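Local coordinates for protein mevalonate kinase, putative (Leishmania major, PDB 2HFS) that probably catalyses the ATP-dependent phosphorylation of (R)-mevalonate to (R)-5-phosphomevalonate, an early step in making isoprenoids and sterols, as a GHMP-family kinase, at residues L24-F29 / N252-C256; Y189-T195 / G290-A296; A199-V204 / G285-G289. All coordinates share one frame; numbering follows the deposited sequence.

Contact 1. Residues L24-F29 / N252-C256; sequences LFGEHF and NHDLC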
ATOM      1  N   LEU A  24       5.585   6.956  -0.065  1.00 14.37           N
ATOM      2  CA  LEU A  24       6.852   7.572  -0.404  1.00 13.61           C
ATOM      3  C   LEU A  24       7.206   8.670   0.580  1.00 13.37           C
ATOM      4  O   LEU A  24       8.342   8.744   1.044  1.00 14.51           O
ATOM      5  CB  LEU A  24       6.839   8.113  -1.832  1.00 14.91           C
ATOM      6  CG  LEU A  24       6.814   7.064  -2.941  1.00 14.89           C
ATOM      7  CD1 LEU A  24       7.039   7.786  -4.246  1.00 18.74           C
ATOM      8  CD2 LEU A  24       7.883   5.985  -2.710  1.00 18.23           C
ATOM      9  N   PHE A  25       6.222   9.505   0.900  1.00 11.91           N
ATOM     10  CA  PHE A  25       6.384  10.572   1.895  1.00 10.76           C
ATOM     11  C   PHE A  25       5.214  10.697   2.839  1.00 11.19           C
ATOM     12  O   PHE A  25       4.068  10.599   2.426  1.00 10.90           O
ATOM     13  CB  PHE A  25       6.555  11.931   1.213  1.00 11.65           C
ATOM     14  CG  PHE A  25       7.851  12.070   0.452  1.00 10.14           C
ATOM     15  CD1 PHE A  25       8.973  12.633   1.068  1.00 10.20           C
ATOM     16  CD2 PHE A  25       7.951  11.644  -0.863  1.00 10.48           C
ATOM     17  CE1 PHE A  25      10.160  12.759   0.396  1.00 10.55           C
ATOM     18  CE2 PHE A  25       9.159  11.777  -1.558  1.00 11.32           C
ATOM     19  CZ  PHE A  25      10.268  12.331  -0.923  1.00 14.06           C
ATOM     20  N   GLY A  26       5.515  10.892   4.119  1.00 11.64           N
ATOM     21  CA  GLY A  26       4.582  11.522   5.032  1.00  9.30           C
ATOM     22  C   GLY A  26       3.725  10.633   5.919  1.00 10.86           C
ATOM     23  O   GLY A  26       2.757  11.094   6.485  1.00 11.87           O
ATOM     24  N   GLU A  27       4.091   9.362   6.047  1.00 12.02           N
ATOM     25  CA  GLU A  27       3.530   8.522   7.105  1.00 11.01           C
ATOM     26  C   GLU A  27       3.657   9.221   8.464  1.00 12.42           C
ATOM     27  O   GLU A  27       4.675   9.876   8.758  1.00 10.19           O
ATOM     28  CB  GLU A  27       4.222   7.169   7.193  1.00 11.04           C
ATOM     29  CG  GLU A  27       5.735   7.236   7.265  1.00  8.61           C
ATOM     30  CD  GLU A  27       6.352   7.257   5.873  1.00 10.96           C
ATOM     31  OE1 GLU A  27       6.324   6.197   5.196  1.00 10.62           O
ATOM     32  OE2 GLU A  27       6.825   8.333   5.435  1.00 10.80           O
ATOM     33  N   HIS A  28       2.633   9.060   9.293  1.00 10.41           N
ATOM     34  CA  HIS A  28       2.581   9.692  10.624  1.00 11.04           C
ATOM     35  C   HIS A  28       2.303  11.193  10.653  1.00 11.56           C
ATOM     36  O   HIS A  28       1.420  11.649  11.390  1.00 13.93           O
ATOM     37  CB  HIS A  28       3.813   9.310  11.465  1.00 11.89           C
ATOM     38  CG  HIS A  28       3.830   7.866  11.835  1.00 11.21           C
ATOM     39  ND1 HIS A  28       2.994   7.343  12.798  1.00 14.75           N
ATOM     40  CD2 HIS A  28       4.534   6.823  11.336  1.00 12.07           C
ATOM     41  CE1 HIS A  28       3.192   6.041  12.888  1.00 15.60           C
ATOM     42  NE2 HIS A  28       4.109   5.695  11.998  1.00 13.69           N
ATOM     43  N   PHE A  29       3.027  11.966   9.849  1.00 11.67           N
ATOM     44  CA  PHE A  29       2.814  13.422   9.815  1.00 11.73           C
ATOM     45  C   PHE A  29       1.479  13.804   9.175  1.00 13.20           C
ATOM     46  O   PHE A  29       0.869  14.839   9.517  1.00 12.45           O
ATOM     47  CB  PHE A  29       3.977  14.105   9.103  1.00 13.51           C
ATOM     48  CG  PHE A  29       5.283  13.979   9.844  1.00 11.87           C
ATOM     49  CD1 PHE A  29       6.289  13.140   9.378  1.00 13.76           C
ATOM     50  CD2 PHE A  29       5.494  14.679  11.035  1.00  9.40           C
ATOM     51  CE1 PHE A  29       7.496  13.012  10.077  1.00 10.06           C
ATOM     52  CE2 PHE A  29       6.712  14.574  11.730  1.00 10.70           C
ATOM     53  CZ  PHE A  29       7.709  13.724  11.249  1.00  9.61           C
ATOM     54  N   ASN A 252      13.247  12.677   4.908  1.00  8.68           N
ATOM     55  CA  ASN A 252      12.014  12.205   5.519  1.00  8.64           C
ATOM     56  C   ASN A 252      12.267  11.075   6.495  1.00  7.35           C
ATOM     57  O   ASN A 252      11.734  11.095   7.601  1.00  7.20           O
ATOM     58  CB  ASN A 252      10.985  11.752   4.452  1.00  9.36           C
ATOM     59  CG  ASN A 252       9.526  11.714   4.983  1.00 10.30           C
ATOM     60  OD1 ASN A 252       8.598  11.506   4.197  1.00 11.13           O
ATOM     61  ND2 ASN A 252       9.322  11.907   6.294  1.00  9.65           N
ATOM     62  N   HIS A 253      13.068  10.088   6.103  1.00  8.43           N
ATOM     63  CA  HIS A 253      13.438   9.016   7.032  1.00  8.01           C
ATOM     64  C   HIS A 253      14.043   9.600   8.303  1.00 10.13           C
ATOM     65  O   HIS A 253      13.700   9.214   9.417  1.00 10.53           O
ATOM     66  CB  HIS A 253      14.453   8.060   6.404  1.00  9.41           C
ATOM     67  CG  HIS A 253      14.818   6.921   7.296  1.00  7.92           C
ATOM     68  ND1 HIS A 253      13.999   5.824   7.475  1.00  9.90           N
ATOM     69  CD2 HIS A 253      15.894   6.721   8.095  1.00  7.38           C
ATOM     70  CE1 HIS A 253      14.560   4.990   8.325  1.00 10.56           C
ATOM     71  NE2 HIS A 253      15.719   5.502   8.707  1.00  9.09           N
ATOM     72  N   ASP A 254      14.960  10.548   8.130  1.00 12.53           N
ATOM     73  CA  ASP A 254      15.587  11.192   9.272  1.00 13.45           C
ATOM     74  C   ASP A 254      14.534  11.726  10.246  1.00 12.22           C
ATOM     75  O   ASP A 254      14.592  11.429  11.438  1.00 13.49           O
ATOM     76  CB  ASP A 254      16.532  12.292   8.813  1.00 14.82           C
ATOM     77  CG  ASP A 254      17.774  12.374   9.663  1.00 18.28           C
ATOM     78  OD1 ASP A 254      18.191  11.318  10.199  1.00 26.53           O
ATOM     79  OD2 ASP A 254      18.422  13.431   9.812  1.00 20.67           O
ATOM     80  N   LEU A 255      13.540  12.457   9.734  1.00 13.44           N
ATOM     81  CA  LEU A 255      12.430  12.964  10.571  1.00 12.24           C
ATOM     82  C   LEU A 255      11.613  11.857  11.274  1.00 13.40           C
ATOM     83  O   LEU A 255      11.155  12.028  12.409  1.00 14.39           O
ATOM     84  CB  LEU A 255      11.509  13.860   9.740  1.00 14.15           C
ATOM     85  CG  LEU A 255      12.124  15.223   9.421  1.00 12.33           C
ATOM     86  CD1 LEU A 255      11.288  15.941   8.392  1.00 17.93           C
ATOM     87  CD2 LEU A 255      12.285  16.076  10.684  1.00 18.97           C
ATOM     88  N   CYS A 256      11.428  10.737  10.580  1.00 12.58           N
ATOM     89  CA  CYS A 256      10.740   9.557  11.137  1.00 12.45           C
ATOM     90  C   CYS A 256      11.508   8.958  12.285  1.00 12.47           C
ATOM     91  O   CYS A 256      10.918   8.546  13.268  1.00 11.30           O
ATOM     92  CB  CYS A 256      10.515   8.503  10.054  1.00 14.17           C
ATOM     93  SG  CYS A 256       9.250   9.045   8.893  1.00 12.56           S
TER
HETATM   94  O   HOH W   1       6.780  10.564   7.081  1.00  9.99           O
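The carboxamide of Asn252 and the ring of Phe25 lie with their planes only 15° apart, OD1 of Asn252 approaching CD1 of Phe25 obliquely at 3.3 Å. The second ring, Phe29, has the carbonyl O of Leu255 at its edge, 4.0 Å from CZ, and a water in its plane at the edge as well. Outside the two segments Tyr226 meets Phe29 with its ring almost parallel. Asn252 CG stands anti to the backbone N (chi1 -160°), which carries the amide off the helix to the loop; there OD1 takes a weak, bent bond from Gly26 N at 3.1 Å. The loop lies within GHMP motif 1, following a strand whose Leu24 and Phe25 both face Ile37 in a classic beta bulge. Just beyond it, the Glu27 chain folds back at chi2 (-88°), and OE2 accepts a second weak bond from Gly26 N at 3.2 Å. The water ties the pieces together: it donates to Glu27 O and to Glu27 OE2, each at 2.8 Å, and accepts from Asn252 ND2 at 3.0 Å. Lys282 forms a salt bridge with Glu27 OE2, and Gly285 N is hydrogen-bonded to OE1, so both carboxylate oxygens are held in this buried setting. On the helix side, Phe29 CZ also rests on Leu255 CB, 4.1 Å away.

Contact 2. Residues Y189-T195 / G290-A296; sequences YLVVVGT and GIAVALA
The two central strands of the C-terminal domain's four-stranded antiparallel sheet pair here, with Val191 facing Ala294 and Val193 facing Ala292 as hydrogen-bonded pairs. Ala294 N donates to Val191 O, 2.8 Å away and in the carbonyl plane; in the return bond, from Val191 N, the donor is tilted 25° from the plane of Ala294 C=O. The sheet order 280-284, 291-296, 188-194, 318-324, with helices in the two long crossovers, is that of a ferredoxin-like fold. Its helices 264-275 and 299-312 pack on the face carrying Val191, Val193 and Ala294. On the other face Val192 CG1 meets Ile291 CD1 at 3.7 Å, the two side chains crossing at a slant, and Leu190 CD2 touches Val293 CG2 at 4.0 Å. At the Thr195 end of the pairing, Gly290 O is gripped twice by one residue: Thr195 N donates at 3.0 Å and Thr195 OG1 at 2.8 Å. With chi1 at 58° the hydroxyl sits between its own backbone N and carbonyl carbon, close enough to double up, and it is also bonded to Ile197 N. At the far end a water links Tyr189 N to Ala296 O.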
ATOM      1  N   TYR A 189      11.858   3.116 -10.211  1.00 13.56           N
ATOM      2  CA  TYR A 189      12.403   1.805  -9.965  1.00 14.14           C
ATOM      3  C   TYR A 189      12.607   1.635  -8.446  1.00 12.65           C
ATOM      4  O   TYR A 189      13.514   2.243  -7.865  1.00 13.34           O
ATOM      5  CB  TYR A 189      13.716   1.634 -10.739  1.00 15.93           C
ATOM      6  CG  TYR A 189      13.571   1.623 -12.254  1.00 19.79           C
ATOM      7  CD1 TYR A 189      13.866   2.757 -13.013  1.00 19.36           C
ATOM      8  CD2 TYR A 189      13.158   0.474 -12.929  1.00 21.56           C
ATOM      9  CE1 TYR A 189      13.735   2.754 -14.406  1.00 22.02           C
ATOM     10  CE2 TYR A 189      13.028   0.460 -14.323  1.00 23.59           C
ATOM     11  CZ  TYR A 189      13.316   1.606 -15.047  1.00 22.34           C
ATOM     12  OH  TYR A 189      13.185   1.596 -16.423  1.00 26.60           O
ATOM     13  N   LEU A 190      11.736   0.839  -7.809  1.00 12.16           N
ATOM     14  CA  LEU A 190      11.727   0.671  -6.359  1.00 11.28           C
ATOM     15  C   LEU A 190      12.277  -0.668  -5.892  1.00 11.56           C
ATOM     16  O   LEU A 190      12.030  -1.714  -6.521  1.00 10.52           O
ATOM     17  CB  LEU A 190      10.293   0.850  -5.811  1.00 11.06           C
ATOM     18  CG  LEU A 190       9.573   2.176  -6.081  1.00 11.60           C
ATOM     19  CD1 LEU A 190       8.175   2.204  -5.454  1.00 11.36           C
ATOM     20  CD2 LEU A 190      10.397   3.334  -5.560  1.00  8.00           C
ATOM     21  N   VAL A 191      13.004  -0.649  -4.773  1.00 10.36           N
ATOM     22  CA  VAL A 191      13.298  -1.894  -4.055  1.00 11.31           C
ATOM     23  C   VAL A 191      12.537  -1.754  -2.734  1.00 10.87           C
ATOM     24  O   VAL A 191      12.737  -0.792  -2.006  1.00 10.66           O
ATOM     25  CB  VAL A 191      14.808  -2.114  -3.766  1.00 11.76           C
ATOM     26  CG1 VAL A 191      15.003  -3.421  -3.037  1.00 14.02           C
ATOM     27  CG2 VAL A 191      15.622  -2.140  -5.054  1.00 14.20           C
ATOM     28  N   VAL A 192      11.619  -2.673  -2.465  1.00 11.16           N
ATOM     29  CA  VAL A 192      10.895  -2.631  -1.208  1.00  9.46           C
ATOM     30  C   VAL A 192      11.339  -3.828  -0.385  1.00 10.01           C
ATOM     31  O   VAL A 192      11.494  -4.929  -0.920  1.00 10.50           O
ATOM     32  CB  VAL A 192       9.368  -2.625  -1.400  1.00 10.34           C
ATOM     33  CG1 VAL A 192       8.648  -2.546  -0.030  1.00 10.18           C
ATOM     34  CG2 VAL A 192       8.936  -1.477  -2.326  1.00  8.41           C
ATOM     35  N   VAL A 193      11.557  -3.611   0.909  1.00  9.11           N
ATOM     36  CA  VAL A 193      12.176  -4.650   1.761  1.00  9.84           C
ATOM     37  C   VAL A 193      11.298  -4.934   2.977  1.00 10.28           C
ATOM     38  O   VAL A 193      10.903  -4.006   3.687  1.00 11.09           O
ATOM     39  CB  VAL A 193      13.588  -4.200   2.224  1.00  7.09           C
ATOM     40  CG1 VAL A 193      14.225  -5.224   3.132  1.00  9.77           C
ATOM     41  CG2 VAL A 193      14.495  -3.904   1.040  1.00 13.66           C
ATOM     42  N   GLY A 194      10.997  -6.204   3.229  1.00 10.33           N
ATOM     43  CA  GLY A 194      10.229  -6.561   4.399  1.00 10.44           C
ATOM     44  C   GLY A 194      11.118  -6.994   5.556  1.00 11.06           C
ATOM     45  O   GLY A 194      12.058  -7.789   5.350  1.00 10.52           O
ATOM     46  N   THR A 195      10.815  -6.508   6.768  1.00 10.66           N
ATOM     47  CA  THR A 195      11.623  -6.819   7.955  1.00 14.21           C
ATOM     48  C   THR A 195      11.174  -8.130   8.603  1.00 16.79           C
ATOM     49  O   THR A 195      11.929  -8.733   9.368  1.00 17.02           O
ATOM     50  CB  THR A 195      11.537  -5.697   9.024  1.00 14.48           C
ATOM     51  OG1 THR A 195      10.167  -5.507   9.387  1.00 14.47           O
ATOM     52  CG2 THR A 195      11.964  -4.318   8.471  1.00 12.13           C
ATOM     53  N   GLY A 290       7.676  -3.771   9.576  1.00 12.79           N
ATOM     54  CA  GLY A 290       7.050  -3.533   8.282  1.00 11.61           C
ATOM     55  C   GLY A 290       8.088  -3.417   7.170  1.00 12.16           C
ATOM     56  O   GLY A 290       9.071  -4.160   7.161  1.00 13.42           O
ATOM     57  N   ILE A 291       7.884  -2.451   6.276  1.00 11.20           N
ATOM     58  CA  ILE A 291       8.681  -2.314   5.059  1.00 10.24           C
ATOM     59  C   ILE A 291       9.484  -1.017   5.010  1.00 11.41           C
ATOM     60  O   ILE A 291       9.128  -0.006   5.670  1.00 10.03           O
ATOM     61  CB  ILE A 291       7.799  -2.404   3.748  1.00 11.95           C
ATOM     62  CG1 ILE A 291       6.644  -1.377   3.747  1.00  7.96           C
ATOM     63  CG2 ILE A 291       7.289  -3.831   3.533  1.00 10.62           C
ATOM     64  CD1 ILE A 291       6.208  -0.942   2.319  1.00 13.90           C
ATOM     65  N   ALA A 292      10.557  -1.074   4.220  1.00  9.34           N
ATOM     66  CA  ALA A 292      11.289   0.100   3.781  1.00 10.30           C
ATOM     67  C   ALA A 292      11.230   0.138   2.271  1.00  9.55           C
ATOM     68  O   ALA A 292      10.949  -0.876   1.626  1.00  8.83           O
ATOM     69  CB  ALA A 292      12.740   0.058   4.247  1.00  9.36           C
ATOM     70  N   VAL A 293      11.492   1.324   1.716  1.00  9.42           N
ATOM     71  CA  VAL A 293      11.479   1.528   0.278  1.00  9.99           C
ATOM     72  C   VAL A 293      12.748   2.272  -0.140  1.00 11.10           C
ATOM     73  O   VAL A 293      13.172   3.210   0.539  1.00 11.22           O
ATOM     74  CB  VAL A 293      10.205   2.295  -0.174  1.00 11.47           C
ATOM     75  CG1 VAL A 293      10.057   3.670   0.546  1.00  8.11           C
ATOM     76  CG2 VAL A 293      10.216   2.480  -1.651  1.00  8.44           C
ATOM     77  N   ALA A 294      13.363   1.823  -1.232  1.00 10.84           N
ATOM     78  CA  ALA A 294      14.546   2.496  -1.779  1.00 11.32           C
ATOM     79  C   ALA A 294      14.215   2.921  -3.204  1.00 13.17           C
ATOM     80  O   ALA A 294      13.495   2.198  -3.914  1.00 11.11           O
ATOM     81  CB  ALA A 294      15.746   1.556  -1.762  1.00 12.84           C
ATOM     82  N   LEU A 295      14.727   4.081  -3.618  1.00 12.04           N
ATOM     83  CA  LEU A 295      14.587   4.526  -5.013  1.00 13.43           C
ATOM     84  C   LEU A 295      15.884   4.283  -5.779  1.00 13.07           C
ATOM     85  O   LEU A 295      16.948   4.719  -5.352  1.00 13.70           O
ATOM     86  CB  LEU A 295      14.220   6.004  -5.090  1.00 12.03           C
ATOM     87  CG  LEU A 295      14.071   6.644  -6.472  1.00 12.77           C
ATOM     88  CD1 LEU A 295      12.826   6.123  -7.250  1.00 12.08           C
ATOM     89  CD2 LEU A 295      14.016   8.143  -6.335  1.00 13.01           C
ATOM     90  N   ALA A 296      15.781   3.599  -6.908  1.00 14.73           N
ATOM     91  CA  ALA A 296      16.944   3.315  -7.760  1.00 15.65           C
ATOM     92  C   ALA A 296      16.906   4.232  -8.979  1.00 17.63           C
ATOM     93  O   ALA A 296      15.834   4.684  -9.381  1.00 16.98           O
ATOM     94  CB  ALA A 296      16.941   1.844  -8.200  1.00 15.77           C
TER
HETATM   95  O   HOH W   2      13.564   5.479 -10.571  1.00 14.59           O

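Contact 3. Residues A199-V204 / G285-G289; sequences ASTAKV and GTGRG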
ATOM      1  N   ALA A 199       3.877  -4.499  12.997  1.00 27.24           N
ATOM      2  CA  ALA A 199       3.660  -3.325  13.830  1.00 26.23           C
ATOM      3  C   ALA A 199       2.176  -2.977  13.866  1.00 25.81           C
ATOM      4  O   ALA A 199       1.471  -3.210  12.886  1.00 25.79           O
ATOM      5  CB  ALA A 199       4.474  -2.161  13.295  1.00 26.21           C
ATOM      6  N   SER A 200       1.718  -2.427  14.995  1.00 23.39           N
ATOM      7  CA  SER A 200       0.339  -1.966  15.157  1.00 23.85           C
ATOM      8  C   SER A 200       0.214  -0.476  14.868  1.00 22.45           C
ATOM      9  O   SER A 200       0.598   0.365  15.691  1.00 21.55           O
ATOM     10  CB  SER A 200      -0.180  -2.259  16.568  1.00 23.62           C
ATOM     11  OG  SER A 200      -1.449  -1.648  16.777  1.00 26.52           O
ATOM     12  N   THR A 201      -0.330  -0.160  13.698  1.00 21.31           N
ATOM     13  CA  THR A 201      -0.562   1.231  13.290  1.00 21.68           C
ATOM     14  C   THR A 201      -1.155   2.073  14.420  1.00 22.07           C
ATOM     15  O   THR A 201      -0.570   3.084  14.823  1.00 19.90           O
ATOM     16  CB  THR A 201      -1.469   1.272  12.047  1.00 22.76           C
ATOM     17  OG1 THR A 201      -0.836   0.545  10.988  1.00 24.24           O
ATOM     18  CG2 THR A 201      -1.570   2.685  11.481  1.00 22.89           C
ATOM     19  N   ALA A 202      -2.307   1.636  14.932  1.00 21.62           N
ATOM     20  CA  ALA A 202      -2.992   2.327  16.028  1.00 21.91           C
ATOM     21  C   ALA A 202      -2.071   2.616  17.224  1.00 21.25           C
ATOM     22  O   ALA A 202      -2.062   3.737  17.734  1.00 21.60           O
ATOM     23  CB  ALA A 202      -4.230   1.543  16.468  1.00 21.95           C
ATOM     24  N   LYS A 203      -1.296   1.618  17.647  1.00 19.87           N
ATOM     25  CA  LYS A 203      -0.360   1.753  18.774  1.00 19.27           C
ATOM     26  C   LYS A 203       0.792   2.743  18.534  1.00 18.19           C
ATOM     27  O   LYS A 203       1.159   3.514  19.425  1.00 17.60           O
ATOM     28  CB  LYS A 203       0.197   0.388  19.168  1.00 20.97           C
ATOM     29  CG  LYS A 203       1.431   0.457  20.039  1.00 24.97           C
ATOM     30  CD  LYS A 203       1.716  -0.862  20.742  1.00 29.32           C
ATOM     31  CE  LYS A 203       2.706  -0.661  21.885  1.00 30.74           C
ATOM     32  NZ  LYS A 203       3.842   0.229  21.500  1.00 33.04           N
ATOM     33  N   VAL A 204       1.372   2.704  17.338  1.00 17.30           N
ATOM     34  CA  VAL A 204       2.482   3.594  16.995  1.00 14.88           C
ATOM     35  C   VAL A 204       1.964   5.027  16.832  1.00 16.37           C
ATOM     36  O   VAL A 204       2.563   5.988  17.339  1.00 13.83           O
ATOM     37  CB  VAL A 204       3.212   3.095  15.706  1.00 15.45           C
ATOM     38  CG1 VAL A 204       4.310   4.050  15.314  1.00 15.08           C
ATOM     39  CG2 VAL A 204       3.779   1.675  15.916  1.00 14.50           C
ATOM     40  N   GLY A 285       5.486   3.619   5.850  1.00 10.12           N
ATOM     41  CA  GLY A 285       4.262   3.256   6.553  1.00 10.80           C
ATOM     42  C   GLY A 285       4.424   3.377   8.050  1.00 12.07           C
ATOM     43  O   GLY A 285       4.999   4.343   8.540  1.00 13.46           O
ATOM     44  N   THR A 286       3.926   2.375   8.770  1.00 12.75           N
ATOM     45  CA  THR A 286       3.830   2.433  10.236  1.00 13.34           C
ATOM     46  C   THR A 286       5.193   2.554  10.906  1.00 11.89           C
ATOM     47  O   THR A 286       5.331   3.254  11.899  1.00 13.22           O
ATOM     48  CB  THR A 286       3.070   1.197  10.766  1.00  9.70           C
ATOM     49  OG1 THR A 286       1.721   1.253  10.308  1.00 15.10           O
ATOM     50  CG2 THR A 286       2.951   1.201  12.305  1.00 12.37           C
ATOM     51  N   GLY A 287       6.187   1.875  10.350  1.00 12.62           N
ATOM     52  CA  GLY A 287       7.517   1.813  10.941  1.00 11.86           C
ATOM     53  C   GLY A 287       7.570   0.808  12.071  1.00 13.64           C
ATOM     54  O   GLY A 287       6.597   0.070  12.313  1.00 11.61           O
ATOM     55  N   ARG A 288       8.704   0.795  12.782  1.00 13.50           N
ATOM     56  CA  ARG A 288       8.966  -0.133  13.902  1.00 14.76           C
ATOM     57  C   ARG A 288       8.794  -1.584  13.442  1.00 14.39           C
ATOM     58  O   ARG A 288       8.269  -2.432  14.171  1.00 15.73           O
ATOM     59  CB  ARG A 288       8.068   0.166  15.116  1.00 14.54           C
ATOM     60  CG  ARG A 288       8.108   1.619  15.614  1.00 15.62           C
ATOM     61  CD  ARG A 288       7.377   1.806  16.942  1.00 14.73           C
ATOM     62  NE  ARG A 288       7.666   3.091  17.572  1.00 14.24           N
ATOM     63  CZ  ARG A 288       6.916   3.640  18.532  1.00 17.73           C
ATOM     64  NH1 ARG A 288       5.829   3.012  18.970  1.00 17.25           N
ATOM     65  NH2 ARG A 288       7.251   4.817  19.056  1.00 18.59           N
ATOM     66  N   GLY A 289       9.208  -1.848  12.207  1.00 14.36           N
ATOM     67  CA  GLY A 289       8.923  -3.114  11.544  1.00 12.80           C
ATOM     68  C   GLY A 289       8.410  -2.830  10.147  1.00 13.25           C
ATOM     69  O   GLY A 289       8.648  -1.755   9.590  1.00 13.18           O
TER
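The glycine-rich loop 285-289 runs past the start of helix 201-214, bringing Thr286 within 5.5 Å of Thr201 and Gly289 within 5.7 Å of Ala199, CA to CA. Four of its five residues, Gly285, Gly287, Arg288 and Gly289, have positive phi. Thr201 OG1 and Thr286 OG1 share a short hydrogen bond of 2.7 Å. On Thr286 the hydroxyl is anti to the carbonyl carbon (chi1 -66°), which leaves CG2 on the branch that packs against Val204 CG2 at 3.7 Å. Ala199 CB presses on Gly287 O at 3.2 Å. Val204 also carries Arg288, the two side chains sliding past each other in opposite directions: CG2 of Val204 lies 3.7 Å from CD of Arg288, while CG1 sits over one face of the guanidinium, towards its rim. Arg288 extends to a salt bridge with Asp207 through NH1 and to Asp260 O through NH2. Lys203 NZ, a like charge 4.3 Å from Arg288 NH1, makes a long, weak ion pair with Asp207. Ser200 is the helix N-cap, its OG accepting weakly from Lys203 N. This loop, between two strands of the C-terminal domain, forms the glycine-rich core of motif 3 of GHMP kinases.

Along the chain the segments come in the order 24-29, 189-195, 199-204, 252-256, 285-289, 290-296. Contact 2 therefore brackets contact 3, while contact 1 interleaves with both. Their centres are 13 to 16 Å apart, and contacts 1 and 2 come within about 4 Å at their nearest atoms without touching. Contacts 2 and 3 are continuous: strand 188-194 leads on to helix 201-214, and the 285-289 loop runs straight into strand 291-296. Contacts 1 and 3 touch directly, with a probable hydrogen bond from His28 NE2 to Thr286 O, and His28 also packs on Val204. The motif 1 loop is thereby fastened to the motif 3 loop, so a segment near the N terminus is held against the C-terminal domain.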